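Local coordinates for uncharacterized protein (Bacteroides eggerthii DSM 20697, PDB 4ECO) that is of unknown function but, as a leucine-rich repeat protein of a gut bacterium, probably binds other proteins, at residues N475-E480 against S504-A509; T491-R496 against P513-I518. All blocks are in the same frame, centred on the assembly; numbering follows the deposited sequence.

Contact 1: N475-E480 against S504-A509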
loop_
_atom_site.group_PDB
_atom_site.type_symbol
_atom_site.label_atom_id
_atom_site.label_comp_id
_atom_site.label_asym_id
_atom_site.label_seq_id
_atom_site.Cartn_x
_atom_site.Cartn_y
_atom_site.Cartn_z
ATOM N N ASN A 475 17.955 30.252 10.991
ATOM C CA ASN A 475 17.759 29.148 11.920
ATOM C C ASN A 475 16.526 28.321 11.550
ATOM O O ASN A 475 15.433 28.521 12.092
ATOM C CB ASN A 475 17.680 29.679 13.338
ATOM C CG ASN A 475 18.994 30.211 13.829
ATOM O OD1 ASN A 475 19.993 29.494 13.903
ATOM N ND2 ASN A 475 19.011 31.480 14.185
ATOM N N SER A 476 16.718 27.394 10.600
ATOM C CA SER A 476 15.661 26.526 10.112
ATOM C C SER A 476 15.905 25.077 10.510
ATOM O O SER A 476 14.942 24.335 10.684
ATOM C CB SER A 476 15.537 26.641 8.598
ATOM O OG SER A 476 15.087 27.924 8.190
ATOM N N LEU A 477 17.181 24.668 10.648
ATOM C CA LEU A 477 17.555 23.299 11.023
ATOM C C LEU A 477 18.268 23.273 12.382
ATOM O O LEU A 477 18.683 22.209 12.876
ATOM C CB LEU A 477 18.443 22.683 9.945
ATOM C CG LEU A 477 17.750 22.399 8.640
ATOM C CD1 LEU A 477 18.734 22.414 7.506
ATOM C CD2 LEU A 477 17.012 21.085 8.703
ATOM N N LYS A 478 18.396 24.461 12.984
ATOM C CA LYS A 478 19.044 24.649 14.271
ATOM C C LYS A 478 18.519 25.927 14.944
ATOM O O LYS A 478 17.766 26.693 14.326
ATOM C CB LYS A 478 20.581 24.696 14.097
ATOM C CG LYS A 478 21.146 25.910 13.342
ATOM C CD LYS A 478 22.594 26.144 13.799
ATOM C CE LYS A 478 23.205 27.465 13.400
ATOM N NZ LYS A 478 22.705 28.633 14.182
ATOM N N ASP A 479 18.883 26.109 16.235
ATOM C CA ASP A 479 18.678 27.337 17.020
ATOM C C ASP A 479 19.996 28.110 16.940
ATOM O O ASP A 479 21.029 27.495 16.683
ATOM C CB ASP A 479 18.229 27.043 18.472
ATOM C CG ASP A 479 16.775 26.601 18.659
ATOM O OD1 ASP A 479 15.964 26.765 17.710
ATOM O OD2 ASP A 479 16.440 26.131 19.764
ATOM N N GLU A 480 19.969 29.435 17.106
ATOM C CA GLU A 480 21.137 30.319 16.956
ATOM C C GLU A 480 22.447 29.737 17.512
ATOM O O GLU A 480 23.453 29.789 16.792
ATOM C CB GLU A 480 20.904 31.698 17.604
ATOM C CG GLU A 480 21.937 32.744 17.204
ATOM C CD GLU A 480 21.989 33.139 15.736
ATOM O OE1 GLU A 480 20.920 33.484 15.179
ATOM O OE2 GLU A 480 23.099 33.152 15.156
ATOM N N SER A 504 21.096 28.910 3.826
ATOM C CA SER A 504 21.728 29.445 5.040
ATOM C C SER A 504 22.897 28.585 5.393
ATOM O O SER A 504 23.096 27.546 4.756
ATOM C CB SER A 504 20.741 29.498 6.204
ATOM O OG SER A 504 20.124 28.236 6.424
ATOM N N ASP A 505 23.663 28.967 6.429
ATOM C CA ASP A 505 24.829 28.191 6.855
ATOM C C ASP A 505 24.398 26.940 7.605
ATOM O O ASP A 505 25.247 26.159 8.049
ATOM C CB ASP A 505 25.771 29.048 7.690
ATOM C CG ASP A 505 26.534 30.043 6.852
ATOM O OD1 ASP A 505 26.133 30.265 5.669
ATOM O OD2 ASP A 505 27.509 30.626 7.375
ATOM N N ASP A 506 23.068 26.725 7.677
ATOM C CA ASP A 506 22.438 25.530 8.215
ATOM C C ASP A 506 22.790 24.323 7.375
ATOM O O ASP A 506 22.564 23.204 7.817
ATOM C CB ASP A 506 20.895 25.680 8.238
ATOM C CG ASP A 506 20.285 26.543 9.323
ATOM O OD1 ASP A 506 21.056 27.156 10.110
ATOM O OD2 ASP A 506 19.034 26.611 9.392
ATOM N N PHE A 507 23.252 24.528 6.130
ATOM C CA PHE A 507 23.538 23.420 5.222
ATOM C C PHE A 507 25.040 23.008 5.255
ATOM O O PHE A 507 25.400 21.944 4.746
ATOM C CB PHE A 507 23.078 23.797 3.822
ATOM C CG PHE A 507 21.563 23.820 3.728
ATOM C CD1 PHE A 507 20.847 24.982 4.009
ATOM C CD2 PHE A 507 20.851 22.675 3.367
ATOM C CE1 PHE A 507 19.455 24.994 3.933
ATOM C CE2 PHE A 507 19.456 22.694 3.277
ATOM C CZ PHE A 507 18.768 23.847 3.571
ATOM N N ARG A 508 25.883 23.793 5.941
ATOM C CA ARG A 508 27.299 23.493 6.114
ATOM C C ARG A 508 27.459 22.280 7.063
ATOM O O ARG A 508 26.521 21.930 7.785
ATOM C CB ARG A 508 28.042 24.739 6.632
ATOM C CG ARG A 508 27.892 25.925 5.674
ATOM C CD ARG A 508 28.627 27.180 6.100
ATOM N NE ARG A 508 30.072 26.992 6.268
ATOM C CZ ARG A 508 30.945 26.900 5.266
ATOM N NH1 ARG A 508 30.525 26.915 4.001
ATOM N NH2 ARG A 508 32.240 26.758 5.518
ATOM N N ALA A 509 28.631 21.627 7.038
ATOM C CA ALA A 509 28.937 20.421 7.816
ATOM C C ALA A 509 28.794 20.626 9.355
ATOM O O ALA A 509 28.772 19.645 10.115
ATOM C CB ALA A 509 30.337 19.969 7.490
#
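Asp506 buries more surface here than any other residue, and its carboxylate reaches two consecutive backbone N-H groups of the facing loop. Ser476 N donates to Asp506 OD2 at 2.7 Å, nearly in line with the C-O bond, with 161° at the hydrogen. Leu477 N reaches Asp506 OD2 as well, at 3.0 Å, from above the carboxylate plane. Chi1 (-76°) sets Asp506 CG anti to the carbonyl carbon, on the side of the facing loop. Leu477 sends CD1 past Asp506 CB and over one face of the Phe507 ring, toward its rim, 4.2 Å from Phe507 CZ; its side chain also touches Phe448. Lys478 lays CG 3.5 Å from Asp506 OD1, then bends at chi4 (74°) to bring NZ to Asn475 OD1 at 2.9 Å and to the carbonyls of Asp479 and Glu480. An alanine in place of Lys478 would probably leave those three oxygens without this donor and open a gap beside Asp506 OD1. Lys478 NZ lies 4.6 Å from Asp506 OD1, so any attraction acts without direct contact; with the two N-H groups it would be expected to stabilise the negative charge of the buried carboxylate, whose bonds join successive loops of the solenoid.

Contact 2: T491-R496 against P513-I518; sequences TSIDLR and PYLVGI
Thr491 and Ile493 bond through the backbone to Val516 and Gly517, in the parallel register of neighbouring leucine-rich repeat strands that sets Ser492 beside Gly517 and Ile493 beside Ile518. Thr491 O takes two bonds: Gly517 N approaches at 3.0 Å, nearly along the C=O axis, and Val516 N at 2.8 Å from a wider angle, 130° at the oxygen. Two residues on, Ile493 N donates to Gly517 O with 159° at the hydrogen. Two CA-H...O contacts supplement the ladder, from Ser492 CA to Gly517 O and from Ile518 CA to Ile493 O, the latter at 3.3 Å.

Apolar packing accompanies the pairing. On the face bearing Ile493 and Ile518, Ile493 CD1 meets Leu515 CD1 at 3.9 Å, the two side chains crossing at about a right angle. Leu515 CD1 also lies near Thr491 O. Ile518 CG1 sits 4.2 Å from Ile493 CB. At the start of the pairing, Thr491 turns CG2 toward Tyr514 O and packs CB against Val516 CG2 at 4.0 Å, while its OG1 is hydrogen-bonded to Ser460 O. The Ser492 side chain lies on the other face, against Ile162 and Ile166 of helix 160-168.

Charge is confined to one segment: Arg496 NE forms a salt bridge with Asp494 OD1 at 2.8 Å, using the syn lone pair of that oxygen.

Backbone bonds to strand 461-463 continue the ladder on the other edge of 492-494. The chemistry is that of a leucine-rich repeat ladder: the backbone bonds of Thr491 and Ile493 link one strand to the next, while the aliphatic side chains around Ile493 pack on one face.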
loop_
_atom_site.group_PDB
_atom_site.type_symbol
_atom_site.label_atom_id
_atom_site.label_comp_id
_atom_site.label_asym_id
_atom_site.label_seq_id
_atom_site.Cartn_x
_atom_site.Cartn_y
_atom_site.Cartn_z
ATOM N N THR A 491 20.572 12.976 5.695
ATOM C CA THR A 491 21.492 12.698 4.589
ATOM C C THR A 491 20.846 12.963 3.192
ATOM O O THR A 491 21.582 13.007 2.208
ATOM C CB THR A 491 22.025 11.256 4.683
ATOM O OG1 THR A 491 20.930 10.336 4.616
ATOM C CG2 THR A 491 22.849 11.020 5.964
ATOM N N SER A 492 19.512 13.169 3.103
ATOM C CA SER A 492 18.849 13.432 1.811
ATOM C C SER A 492 17.841 14.568 1.928
ATOM O O SER A 492 16.994 14.551 2.812
ATOM C CB SER A 492 18.161 12.181 1.257
ATOM O OG SER A 492 19.075 11.126 0.998
ATOM N N ILE A 493 17.961 15.582 1.051
ATOM C CA ILE A 493 17.069 16.731 1.014
ATOM C C ILE A 493 16.607 16.976 -0.432
ATOM O O ILE A 493 17.422 17.317 -1.288
ATOM C CB ILE A 493 17.712 18.000 1.628
ATOM C CG1 ILE A 493 18.430 17.710 2.990
ATOM C CG2 ILE A 493 16.661 19.102 1.768
ATOM C CD1 ILE A 493 19.169 18.912 3.603
ATOM N N ASP A 494 15.295 16.787 -0.696
ATOM C CA ASP A 494 14.669 17.051 -1.989
ATOM C C ASP A 494 13.881 18.329 -1.894
ATOM O O ASP A 494 12.922 18.418 -1.122
ATOM C CB ASP A 494 13.780 15.898 -2.438
ATOM C CG ASP A 494 13.639 15.775 -3.943
ATOM O OD1 ASP A 494 13.825 16.789 -4.641
ATOM O OD2 ASP A 494 13.304 14.667 -4.420
ATOM N N LEU A 495 14.345 19.358 -2.612
ATOM C CA LEU A 495 13.725 20.680 -2.619
ATOM C C LEU A 495 13.370 21.128 -4.038
ATOM O O LEU A 495 13.136 22.324 -4.262
ATOM C CB LEU A 495 14.658 21.707 -1.943
ATOM C CG LEU A 495 14.769 21.599 -0.423
ATOM C CD1 LEU A 495 16.046 22.199 0.065
ATOM C CD2 LEU A 495 13.531 22.182 0.269
ATOM N N ARG A 496 13.265 20.169 -4.983
ATOM C CA ARG A 496 12.889 20.481 -6.360
ATOM C C ARG A 496 11.544 21.183 -6.422
ATOM O O ARG A 496 10.694 21.000 -5.534
ATOM C CB ARG A 496 12.809 19.216 -7.232
ATOM C CG ARG A 496 14.108 18.482 -7.562
ATOM C CD ARG A 496 13.768 17.136 -8.167
ATOM N NE ARG A 496 12.948 16.361 -7.225
ATOM C CZ ARG A 496 12.072 15.421 -7.556
ATOM N NH1 ARG A 496 11.894 15.086 -8.825
ATOM N NH2 ARG A 496 11.385 14.793 -6.619
ATOM N N PRO A 513 26.574 17.292 9.056
ATOM C CA PRO A 513 27.892 16.703 8.738
ATOM C C PRO A 513 27.874 15.470 7.840
ATOM O O PRO A 513 28.933 15.103 7.335
ATOM C CB PRO A 513 28.430 16.296 10.113
ATOM C CG PRO A 513 27.241 16.133 10.955
ATOM C CD PRO A 513 26.287 17.170 10.500
ATOM N N TYR A 514 26.711 14.827 7.657
ATOM C CA TYR A 514 26.643 13.590 6.899
ATOM C C TYR A 514 25.740 13.685 5.648
ATOM O O TYR A 514 25.387 12.643 5.089
ATOM C CB TYR A 514 26.158 12.462 7.821
ATOM C CG TYR A 514 27.107 12.250 8.974
ATOM C CD1 TYR A 514 28.359 11.676 8.774
ATOM C CD2 TYR A 514 26.783 12.678 10.253
ATOM C CE1 TYR A 514 29.254 11.510 9.828
ATOM C CE2 TYR A 514 27.670 12.523 11.312
ATOM C CZ TYR A 514 28.904 11.933 11.099
ATOM O OH TYR A 514 29.790 11.792 12.146
ATOM N N LEU A 515 25.460 14.917 5.151
ATOM C CA LEU A 515 24.637 15.112 3.962
ATOM C C LEU A 515 25.195 14.308 2.768
ATOM O O LEU A 515 26.399 14.336 2.535
ATOM C CB LEU A 515 24.539 16.600 3.610
ATOM C CG LEU A 515 23.591 16.944 2.437
ATOM C CD1 LEU A 515 22.155 16.602 2.766
ATOM C CD2 LEU A 515 23.744 18.399 2.018
ATOM N N VAL A 516 24.324 13.567 2.044
ATOM C CA VAL A 516 24.766 12.732 0.924
ATOM C C VAL A 516 24.202 13.303 -0.397
ATOM O O VAL A 516 24.939 13.436 -1.380
ATOM C CB VAL A 516 24.382 11.239 1.155
ATOM C CG1 VAL A 516 24.538 10.405 -0.102
ATOM C CG2 VAL A 516 25.219 10.633 2.273
ATOM N N GLY A 517 22.917 13.641 -0.398
ATOM C CA GLY A 517 22.241 14.159 -1.578
ATOM C C GLY A 517 21.336 15.334 -1.323
ATOM O O GLY A 517 20.598 15.375 -0.342
ATOM N N ILE A 518 21.406 16.296 -2.215
ATOM C CA ILE A 518 20.558 17.465 -2.188
ATOM C C ILE A 518 20.153 17.802 -3.643
ATOM O O ILE A 518 20.999 17.844 -4.549
ATOM C CB ILE A 518 21.196 18.659 -1.430
ATOM C CG1 ILE A 518 20.189 19.835 -1.279
ATOM C CG2 ILE A 518 22.546 19.082 -2.004
ATOM C CD1 ILE A 518 20.467 20.757 -0.106
#

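Both contacts are buried and join the same successive turns of the solenoid, their segments alternating along the chain, yet they lie in different parts of each turn. Contact 2 is the parallel strand ladder, held by backbone bonds with both donor and acceptor in the main chain. Contact 1, centred about 14 Å from the centre of contact 2, joins the loops: there a side-chain carboxylate supplies the acceptor for backbone N-H groups, and two of its touching residues, Asn475 and Lys478, are partly exposed. Phe507 ties the two together, with Phe507 CE2 3.8 Å from Ile493 CD1 and Phe507 CD2 4.0 Å from Ile518 CD1, so the apolar interior runs on from ladder to loops.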